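Local coordinates for protein CG5036 (Drosophila melanogaster, PDB 4IGU) that binds G-protein alpha subunits through its RGS domain, the part present here, and probably speeds their GTP hydrolysis while also slowing GDP release, at residues V38-N41 / F42-E46; S91-S94 / R95-E98; T108-T111 / F112-A115. One frame throughout, in Å; residues are numbered along the deposited sequence.

Contact 1: residues V38-N41 / F42-E46; sequences VFQN and FLRSE
Gln40 and Arg44, one helical turn apart, are joined twice. The side-chain bond runs from Arg44 NH2 to Gln40 OE1 at 3.0 Å and is nearly straight, with an N-H...O angle of 165°. The donor lies in the carbonyl plane of the amide, on a lone pair of OE1, and OE1 in turn sits at the edge of the guanidinium, close to its plane. The two flat groups are nevertheless turned about 56° against each other, so they share the bond but do not stack. Gln40 reaches it with an extended chain, whereas Arg44 bends at CG-CD (chi3 -66°), which folds its guanidinium back along the helix toward the amide. The backbone repeats the link, Arg44 N donating to Gln40 O at 2.9 Å. Around it run the other i to i+4 bonds of the helix: Phe42 N to Val38 O, Leu43 N to Phe39 O, and a longer one from Ser45 N to Asn41 O at 3.2 Å. Near the helix end Ser45 OG adds a short 2.5 Å bond to Phe42 O.

On another side of the helix the packing is apolar. Leu43 CD1 stands over one face of the Phe39 ring, 4.1 Å from its centroid, a CH-pi contact. Phe42 approaches the same ring more loosely, CD2 lying 4.3 Å from Phe39 CE1.

These residues form the last turns of helix 33-45 in the all-helical RGS domain. Phe39 and Leu43 pack against Ile52 of helix 50-61 and Ser127 of helix 113-132, and Phe131 of the latter meets the Phe39 ring edge-to-face and also touches Phe42. Glu46, just past the helix, forms a salt bridge with Arg130.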
ATOM      1  N   VAL A  38      -3.534  -7.324  -7.499  1.00 21.26           N
ATOM      2  CA  VAL A  38      -3.106  -8.691  -7.212  1.00 18.31           C
ATOM      3  C   VAL A  38      -2.337  -8.721  -5.903  1.00 22.05           C
ATOM      4  O   VAL A  38      -2.533  -9.629  -5.086  1.00 19.66           O
ATOM      5  CB  VAL A  38      -2.230  -9.266  -8.346  1.00 20.95           C
ATOM      6  CG1 VAL A  38      -1.767 -10.687  -8.018  1.00 21.88           C
ATOM      7  CG2 VAL A  38      -2.998  -9.247  -9.661  1.00 21.96           C
ATOM      8  N   PHE A  39      -1.472  -7.723  -5.697  1.00 17.15           N
ATOM      9  CA  PHE A  39      -0.707  -7.630  -4.452  1.00 18.50           C
ATOM     10  C   PHE A  39      -1.642  -7.413  -3.263  1.00 15.64           C
ATOM     11  O   PHE A  39      -1.494  -8.064  -2.220  1.00 17.09           O
ATOM     12  CB  PHE A  39       0.348  -6.509  -4.506  1.00 14.48           C
ATOM     13  CG  PHE A  39       1.300  -6.520  -3.330  1.00 18.88           C
ATOM     14  CD1 PHE A  39       1.957  -7.694  -2.972  1.00 14.54           C
ATOM     15  CD2 PHE A  39       1.555  -5.361  -2.600  1.00 13.62           C
ATOM     16  CE1 PHE A  39       2.837  -7.723  -1.909  1.00 13.90           C
ATOM     17  CE2 PHE A  39       2.450  -5.378  -1.527  1.00 16.49           C
ATOM     18  CZ  PHE A  39       3.083  -6.562  -1.178  1.00 17.26           C
ATOM     19  N   GLN A  40      -2.604  -6.504  -3.415  1.00 18.24           N
ATOM     20  CA  GLN A  40      -3.608  -6.288  -2.370  1.00 19.23           C
ATOM     21  C   GLN A  40      -4.405  -7.565  -2.080  1.00 23.79           C
ATOM     22  O   GLN A  40      -4.747  -7.836  -0.923  1.00 26.11           O
ATOM     23  CB  GLN A  40      -4.566  -5.150  -2.742  1.00 19.89           C
ATOM     24  CG  GLN A  40      -5.556  -4.780  -1.632  1.00 23.93           C
ATOM     25  CD  GLN A  40      -6.574  -3.727  -2.063  1.00 24.42           C
ATOM     26  OE1 GLN A  40      -7.725  -3.756  -1.632  1.00 24.94           O
ATOM     27  NE2 GLN A  40      -6.154  -2.800  -2.916  1.00 19.47           N
ATOM     28  N   ASN A  41      -4.705  -8.348  -3.118  1.00 21.40           N
ATOM     29  CA  ASN A  41      -5.407  -9.621  -2.912  1.00 21.30           C
ATOM     30  C   ASN A  41      -4.566 -10.589  -2.102  1.00 23.14           C
ATOM     31  O   ASN A  41      -5.067 -11.301  -1.232  1.00 28.58           O
ATOM     32  CB  ASN A  41      -5.811 -10.263  -4.246  1.00 29.80           C
ATOM     33  CG  ASN A  41      -6.999  -9.570  -4.895  1.00 37.52           C
ATOM     34  OD1 ASN A  41      -7.731  -8.824  -4.242  1.00 42.10           O
ATOM     35  ND2 ASN A  41      -7.204  -9.823  -6.187  1.00 41.98           N
ATOM     36  N   PHE A  42      -3.272 -10.602  -2.381  1.00 24.91           N
ATOM     37  CA  PHE A  42      -2.358 -11.433  -1.628  1.00 21.84           C
ATOM     38  C   PHE A  42      -2.264 -10.982  -0.177  1.00 25.46           C
ATOM     39  O   PHE A  42      -2.227 -11.810   0.731  1.00 21.12           O
ATOM     40  CB  PHE A  42      -0.968 -11.417  -2.263  1.00 15.21           C
ATOM     41  CG  PHE A  42       0.063 -12.129  -1.444  1.00 22.99           C
ATOM     42  CD1 PHE A  42       0.045 -13.516  -1.345  1.00 26.64           C
ATOM     43  CD2 PHE A  42       1.041 -11.419  -0.761  1.00 23.21           C
ATOM     44  CE1 PHE A  42       0.991 -14.180  -0.588  1.00 19.52           C
ATOM     45  CE2 PHE A  42       1.984 -12.074   0.002  1.00 24.73           C
ATOM     46  CZ  PHE A  42       1.961 -13.459   0.087  1.00 28.12           C
ATOM     47  N   LEU A  43      -2.207  -9.669   0.039  1.00 20.31           N
ATOM     48  CA  LEU A  43      -2.133  -9.133   1.393  1.00 23.90           C
ATOM     49  C   LEU A  43      -3.394  -9.460   2.181  1.00 19.00           C
ATOM     50  O   LEU A  43      -3.325  -9.707   3.387  1.00 22.28           O
ATOM     51  CB  LEU A  43      -1.923  -7.619   1.369  1.00 23.05           C
ATOM     52  CG  LEU A  43      -0.564  -7.157   0.858  1.00 22.20           C
ATOM     53  CD1 LEU A  43      -0.531  -5.642   0.725  1.00 17.03           C
ATOM     54  CD2 LEU A  43       0.515  -7.641   1.813  1.00 20.73           C
ATOM     55  N   ARG A  44      -4.542  -9.434   1.509  1.00 19.35           N
ATOM     56  CA  ARG A  44      -5.803  -9.764   2.175  1.00 22.34           C
ATOM     57  C   ARG A  44      -5.729 -11.203   2.682  1.00 28.87           C
ATOM     58  O   ARG A  44      -6.078 -11.497   3.833  1.00 27.28           O
ATOM     59  CB  ARG A  44      -6.990  -9.556   1.222  1.00 23.63           C
ATOM     60  CG  ARG A  44      -8.355  -9.906   1.808  1.00 30.50           C
ATOM     61  CD  ARG A  44      -9.496  -9.332   0.965  1.00 34.48           C
ATOM     62  NE  ARG A  44      -9.499  -7.869   1.005  1.00 55.00           N
ATOM     63  CZ  ARG A  44      -9.030  -7.087   0.035  1.00 42.45           C
ATOM     64  NH1 ARG A  44      -8.529  -7.625  -1.073  1.00 44.97           N
ATOM     65  NH2 ARG A  44      -9.067  -5.767   0.170  1.00 34.86           N
ATOM     66  N   SER A  45      -5.222 -12.090   1.830  1.00 26.31           N
ATOM     67  CA  SER A  45      -5.028 -13.491   2.190  1.00 30.25           C
ATOM     68  C   SER A  45      -4.093 -13.609   3.392  1.00 30.09           C
ATOM     69  O   SER A  45      -4.078 -14.626   4.085  1.00 31.72           O
ATOM     70  CB  SER A  45      -4.437 -14.264   1.008  1.00 25.61           C
ATOM     71  OG  SER A  45      -3.018 -14.210   1.043  1.00 28.60           O
ATOM     72  N   GLU A  46      -3.326 -12.554   3.647  1.00 28.65           N
ATOM     73  CA  GLU A  46      -2.369 -12.539   4.747  1.00 30.13           C
ATOM     74  C   GLU A  46      -2.819 -11.668   5.923  1.00 23.11           C
ATOM     75  O   GLU A  46      -2.047 -11.435   6.859  1.00 22.53           O
ATOM     76  CB  GLU A  46      -1.019 -12.037   4.236  1.00 28.84           C
ATOM     77  CG  GLU A  46       0.113 -12.997   4.503  1.00 33.20           C
ATOM     78  CD  GLU A  46       1.409 -12.564   3.866  1.00 28.43           C
ATOM     79  OE1 GLU A  46       1.676 -11.342   3.818  1.00 40.05           O
ATOM     80  OE2 GLU A  46       2.161 -13.457   3.422  1.00 29.92           O
TER

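Contact 2: residues S91-S94 / R95-E98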
ATOM      1  N   SER A  91       1.006  -0.962  11.683  1.00 14.51           N
ATOM      2  CA  SER A  91       1.962  -1.026  12.785  1.00 18.83           C
ATOM      3  C   SER A  91       2.954   0.126  12.697  1.00 13.21           C
ATOM      4  O   SER A  91       3.745   0.190  11.757  1.00 18.52           O
ATOM      5  CB  SER A  91       2.720  -2.361  12.769  1.00 20.84           C
ATOM      6  OG  SER A  91       1.830  -3.458  12.655  1.00 36.02           O
ATOM      7  N   LEU A  92       2.910   1.030  13.677  1.00 17.53           N
ATOM      8  CA  LEU A  92       3.815   2.179  13.714  1.00 18.27           C
ATOM      9  C   LEU A  92       4.500   2.233  15.075  1.00 20.41           C
ATOM     10  O   LEU A  92       3.860   1.979  16.096  1.00 21.28           O
ATOM     11  CB  LEU A  92       3.044   3.485  13.480  1.00 17.26           C
ATOM     12  CG  LEU A  92       2.200   3.612  12.205  1.00 18.71           C
ATOM     13  CD1 LEU A  92       1.391   4.900  12.206  1.00 17.10           C
ATOM     14  CD2 LEU A  92       3.078   3.550  10.977  1.00 16.32           C
ATOM     15  N   ASP A  93       5.789   2.569  15.101  1.00 20.56           N
ATOM     16  CA  ASP A  93       6.494   2.709  16.378  1.00 20.99           C
ATOM     17  C   ASP A  93       6.085   4.015  17.079  1.00 22.97           C
ATOM     18  O   ASP A  93       5.508   4.901  16.452  1.00 17.99           O
ATOM     19  CB  ASP A  93       8.021   2.593  16.198  1.00 23.81           C
ATOM     20  CG  ASP A  93       8.597   3.653  15.251  1.00 26.89           C
ATOM     21  OD1 ASP A  93       8.236   4.843  15.373  1.00 24.24           O
ATOM     22  OD2 ASP A  93       9.417   3.296  14.377  1.00 32.25           O
ATOM     23  N   SER A  94       6.379   4.145  18.370  1.00 22.31           N
ATOM     24  CA  SER A  94       5.914   5.314  19.102  1.00 19.76           C
ATOM     25  C   SER A  94       6.527   6.625  18.599  1.00 14.53           C
ATOM     26  O   SER A  94       5.888   7.669  18.667  1.00 15.73           O
ATOM     27  CB  SER A  94       6.123   5.145  20.609  1.00 25.58           C
ATOM     28  OG  SER A  94       7.477   4.870  20.912  1.00 36.10           O
ATOM     29  N   ARG A  95       7.751   6.581  18.086  1.00 12.52           N
ATOM     30  CA  ARG A  95       8.345   7.787  17.509  1.00 17.35           C
ATOM     31  C   ARG A  95       7.507   8.327  16.343  1.00 15.74           C
ATOM     32  O   ARG A  95       7.225   9.532  16.261  1.00 14.77           O
ATOM     33  CB  ARG A  95       9.770   7.510  17.030  1.00 16.02           C
ATOM     34  CG  ARG A  95      10.557   8.774  16.658  1.00 24.42           C
ATOM     35  CD  ARG A  95      11.860   8.437  15.922  1.00 19.03           C
ATOM     36  NE  ARG A  95      11.596   7.765  14.650  1.00 24.23           N
ATOM     37  CZ  ARG A  95      11.319   8.388  13.503  1.00 30.11           C
ATOM     38  NH1 ARG A  95      11.085   7.678  12.409  1.00 28.66           N
ATOM     39  NH2 ARG A  95      11.284   9.716  13.442  1.00 27.84           N
ATOM     40  N   VAL A  96       7.113   7.439  15.439  1.00 16.80           N
ATOM     41  CA  VAL A  96       6.327   7.854  14.274  1.00 19.08           C
ATOM     42  C   VAL A  96       4.892   8.240  14.669  1.00 12.15           C
ATOM     43  O   VAL A  96       4.323   9.199  14.140  1.00 11.43           O
ATOM     44  CB  VAL A  96       6.334   6.749  13.195  1.00 15.37           C
ATOM     45  CG1 VAL A  96       5.284   7.024  12.098  1.00 15.36           C
ATOM     46  CG2 VAL A  96       7.734   6.620  12.603  1.00 16.82           C
ATOM     47  N   ARG A  97       4.292   7.493  15.588  1.00 13.53           N
ATOM     48  CA  ARG A  97       2.932   7.828  16.027  1.00 14.34           C
ATOM     49  C   ARG A  97       2.844   9.235  16.613  1.00 18.13           C
ATOM     50  O   ARG A  97       1.882   9.970  16.362  1.00 15.37           O
ATOM     51  CB  ARG A  97       2.416   6.815  17.054  1.00 16.60           C
ATOM     52  CG  ARG A  97       1.950   5.510  16.446  1.00 20.93           C
ATOM     53  CD  ARG A  97       1.288   4.607  17.489  1.00 25.60           C
ATOM     54  NE  ARG A  97       0.324   3.718  16.849  1.00 37.53           N
ATOM     55  CZ  ARG A  97      -0.980   3.972  16.735  1.00 27.52           C
ATOM     56  NH1 ARG A  97      -1.513   5.085  17.238  1.00 22.51           N
ATOM     57  NH2 ARG A  97      -1.759   3.095  16.118  1.00 40.73           N
ATOM     58  N   GLU A  98       3.858   9.606  17.390  1.00 18.65           N
ATOM     59  CA  GLU A  98       3.900  10.913  18.031  1.00 14.56           C
ATOM     60  C   GLU A  98       4.061  12.027  17.011  1.00 18.52           C
ATOM     61  O   GLU A  98       3.472  13.099  17.167  1.00 19.07           O
ATOM     62  CB  GLU A  98       5.038  10.970  19.056  1.00 21.26           C
ATOM     63  CG  GLU A  98       4.774  10.156  20.305  1.00 24.07           C
ATOM     64  CD  GLU A  98       3.472  10.568  20.994  1.00 36.18           C
ATOM     65  OE1 GLU A  98       3.155  11.781  21.004  1.00 34.37           O
ATOM     66  OE2 GLU A  98       2.767   9.678  21.520  1.00 44.69           O
TER
HETATM   67  O   HOH W   1       0.630   1.431  15.471  1.00 28.69           O
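Asp93 caps the helix that follows it: its OD1 accepts from Val96 N at 2.8 Å with an N-H...O angle of 161°, meeting the donor nearly along the C-O axis. The first torsion (chi1 59°) sets the carboxylate between the backbone N and carbonyl carbon of Asp93, turning OD1 toward that first-turn amide. Asp93 OD1 also touches Val96 CG2 at 3.3 Å, while OD2 is taken by Gln118 of helix 113-132. Asp93 O receives Arg97 N at 3.0 Å, the first i to i+4 bond, and Glu98 N to Ser94 O follows. Asp93 is thus the N-cap of helix 94-103 in the RGS domain, with both carboxylate oxygens and the backbone oxygen engaged.

Arg97 sends its guanidinium back beside the preceding loop. A water in the plane of that group accepts from Arg97 NE at 2.7 Å and from Leu92 N at 2.9 Å, bridging the side chain to the loop backbone, and NH2 bonds to the carbonyl oxygen of Ile82. The aliphatic part of the same chain lies against Leu92, Arg97 CG being 3.8 Å from Leu92 CB. Leu92 and Val96 both rest on Ala115 and Gln118 of helix 113-132.

Contact 3: residues T108-T111 / F112-A115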
ATOM      1  N   THR A 108      -1.295  18.634   6.801  1.00 12.35           N
ATOM      2  CA  THR A 108      -0.816  18.953   5.466  1.00 11.77           C
ATOM      3  C   THR A 108      -0.762  17.652   4.642  1.00 11.68           C
ATOM      4  O   THR A 108      -0.994  16.558   5.168  1.00  8.51           O
ATOM      5  CB  THR A 108       0.592  19.585   5.492  1.00 12.07           C
ATOM      6  OG1 THR A 108       1.559  18.587   5.848  1.00 11.43           O
ATOM      7  CG2 THR A 108       0.673  20.759   6.474  1.00 11.38           C
ATOM      8  N   THR A 109      -0.443  17.762   3.355  1.00  8.10           N
ATOM      9  CA  THR A 109      -0.330  16.586   2.498  1.00 11.38           C
ATOM     10  C   THR A 109       0.837  15.689   2.889  1.00 11.39           C
ATOM     11  O   THR A 109       0.958  14.568   2.393  1.00 12.89           O
ATOM     12  CB  THR A 109      -0.141  16.979   1.025  1.00 16.74           C
ATOM     13  OG1 THR A 109       0.907  17.963   0.922  1.00 12.59           O
ATOM     14  CG2 THR A 109      -1.438  17.538   0.457  1.00 11.48           C
ATOM     15  N   HIS A 110       1.704  16.185   3.765  1.00 10.03           N
ATOM     16  CA  HIS A 110       2.854  15.406   4.206  1.00 11.84           C
ATOM     17  C   HIS A 110       2.736  14.951   5.651  1.00  8.64           C
ATOM     18  O   HIS A 110       3.712  14.438   6.216  1.00  8.49           O
ATOM     19  CB  HIS A 110       4.149  16.211   4.006  1.00 13.59           C
ATOM     20  CG  HIS A 110       4.489  16.450   2.570  1.00 18.86           C
ATOM     21  ND1 HIS A 110       5.184  15.535   1.809  1.00 21.17           N
ATOM     22  CD2 HIS A 110       4.230  17.501   1.755  1.00 15.58           C
ATOM     23  CE1 HIS A 110       5.341  16.012   0.585  0.46 16.58           C
ATOM     24  NE2 HIS A 110       4.768  17.200   0.525  1.00 15.83           N
ATOM     25  N   THR A 111       1.552  15.121   6.238  1.00  7.03           N
ATOM     26  CA  THR A 111       1.296  14.690   7.621  1.00  6.95           C
ATOM     27  C   THR A 111       1.720  13.247   7.900  1.00 14.72           C
ATOM     28  O   THR A 111       2.330  12.949   8.941  1.00  8.24           O
ATOM     29  CB  THR A 111      -0.198  14.906   7.982  1.00  7.42           C
ATOM     30  OG1 THR A 111      -0.416  16.310   8.189  1.00 13.70           O
ATOM     31  CG2 THR A 111      -0.591  14.156   9.244  1.00 12.77           C
ATOM     32  N   PHE A 112       1.427  12.345   6.965  1.00  8.83           N
ATOM     33  CA  PHE A 112       1.714  10.923   7.198  1.00 10.33           C
ATOM     34  C   PHE A 112       3.013  10.404   6.586  1.00 10.25           C
ATOM     35  O   PHE A 112       3.249   9.187   6.593  1.00 10.22           O
ATOM     36  CB  PHE A 112       0.556  10.066   6.678  1.00  7.78           C
ATOM     37  CG  PHE A 112      -0.776  10.433   7.270  1.00 10.71           C
ATOM     38  CD1 PHE A 112      -1.138   9.964   8.520  1.00 10.03           C
ATOM     39  CD2 PHE A 112      -1.655  11.260   6.587  1.00 13.65           C
ATOM     40  CE1 PHE A 112      -2.369  10.301   9.079  1.00 10.61           C
ATOM     41  CE2 PHE A 112      -2.890  11.606   7.143  1.00 10.87           C
ATOM     42  CZ  PHE A 112      -3.239  11.130   8.382  1.00  9.08           C
ATOM     43  N   ASP A 113       3.850  11.288   6.050  1.00  7.75           N
ATOM     44  CA  ASP A 113       5.059  10.821   5.366  1.00 13.94           C
ATOM     45  C   ASP A 113       5.873   9.765   6.124  1.00 13.60           C
ATOM     46  O   ASP A 113       6.219   8.729   5.558  1.00 12.30           O
ATOM     47  CB  ASP A 113       5.938  11.994   4.940  1.00 13.88           C
ATOM     48  CG  ASP A 113       5.412  12.668   3.705  1.00 15.63           C
ATOM     49  OD1 ASP A 113       4.273  12.334   3.325  1.00 14.93           O
ATOM     50  OD2 ASP A 113       6.120  13.521   3.123  1.00 18.44           O
ATOM     51  N   GLU A 114       6.159  10.010   7.398  1.00  9.86           N
ATOM     52  CA  GLU A 114       6.945   9.066   8.187  1.00 15.91           C
ATOM     53  C   GLU A 114       6.267   7.703   8.304  1.00 12.87           C
ATOM     54  O   GLU A 114       6.929   6.663   8.235  1.00 10.91           O
ATOM     55  CB  GLU A 114       7.233   9.642   9.583  1.00 18.87           C
ATOM     56  CG  GLU A 114       8.073  10.901   9.559  1.00 17.76           C
ATOM     57  CD  GLU A 114       9.465  10.704  10.145  1.00 32.79           C
ATOM     58  OE1 GLU A 114       9.997  11.679  10.722  1.00 35.69           O
ATOM     59  OE2 GLU A 114      10.026   9.588  10.024  1.00 34.28           O
ATOM     60  N   ALA A 115       4.948   7.696   8.481  1.00 11.57           N
ATOM     61  CA  ALA A 115       4.236   6.431   8.603  1.00 13.86           C
ATOM     62  C   ALA A 115       4.146   5.759   7.241  1.00 12.95           C
ATOM     63  O   ALA A 115       4.310   4.537   7.128  1.00 13.97           O
ATOM     64  CB  ALA A 115       2.837   6.633   9.214  1.00 10.18           C
TER
HETATM   65  O   HOH W   2       0.765  12.487   4.239  1.00 12.98           O
HETATM   66  O   HOH W   3       4.866  11.866   9.140  1.00 16.83           O
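His110 ND1 donates to Asp113 OD2 at 2.6 Å, with an N-H...O angle of 160°. The carboxylate oxygen lies close to the plane of the imidazole, and the donor meets it on the syn side, somewhat out of the carboxylate plane. Ring and carboxylate stand almost perpendicular, 83° apart. A backbone bond runs the opposite way, Asp113 N to His110 O at 3.2 Å, the donor nitrogen standing well above the carbonyl plane. It closes the type I beta turn His110-Asp113, which leads into helix 113-132 of the RGS domain; Phe112 occupies the N-cap position. With an alanine here instead of Asp113, His110 ND1 would probably lose its acceptor and the imidazole be freer to turn, and Lys62 would lose the salt bridge it makes to Asp113 OD1.

Beside the turn, Thr111 CG2 sits over the Phe112 ring, 3.9 Å from its centroid and almost straight above it. Chi1 of -75° puts Thr111 OG1 beside its own backbone N, where it accepts from Thr108 N at 2.8 Å. Thr108 OG1 in turn accepts from His110 N, an ST turn nested in a preceding type I turn. One water bridges Thr109 O and Phe112 N across the two turns; a second links Thr111 O to Glu114 N in the first turn of the helix. Farther out, Phe112 is buried among Cys58, Leu61, Ala74, Ile77 and Val100, from three helices.

Overall arrangement
Along the chain the contacts come in series, 1, 2 and then 3, all inside one helical RGS domain. Contact 1, on helix 33-45, stands apart: its centre is 24 Å from that of contact 2 and 25 Å from that of contact 3, with contact 3 across the chain's centre. Contacts 2 and 3 open the successive helices 94-103 and 113-132, their centres 13 Å apart. They touch through an Arg95 NH1 to Glu114 OE2 salt bridge of 3.2 Å and through apolar packing. Helix 113-132 therefore meets contact 2 near its start and contact 1 near its end, connecting both regions of the domain.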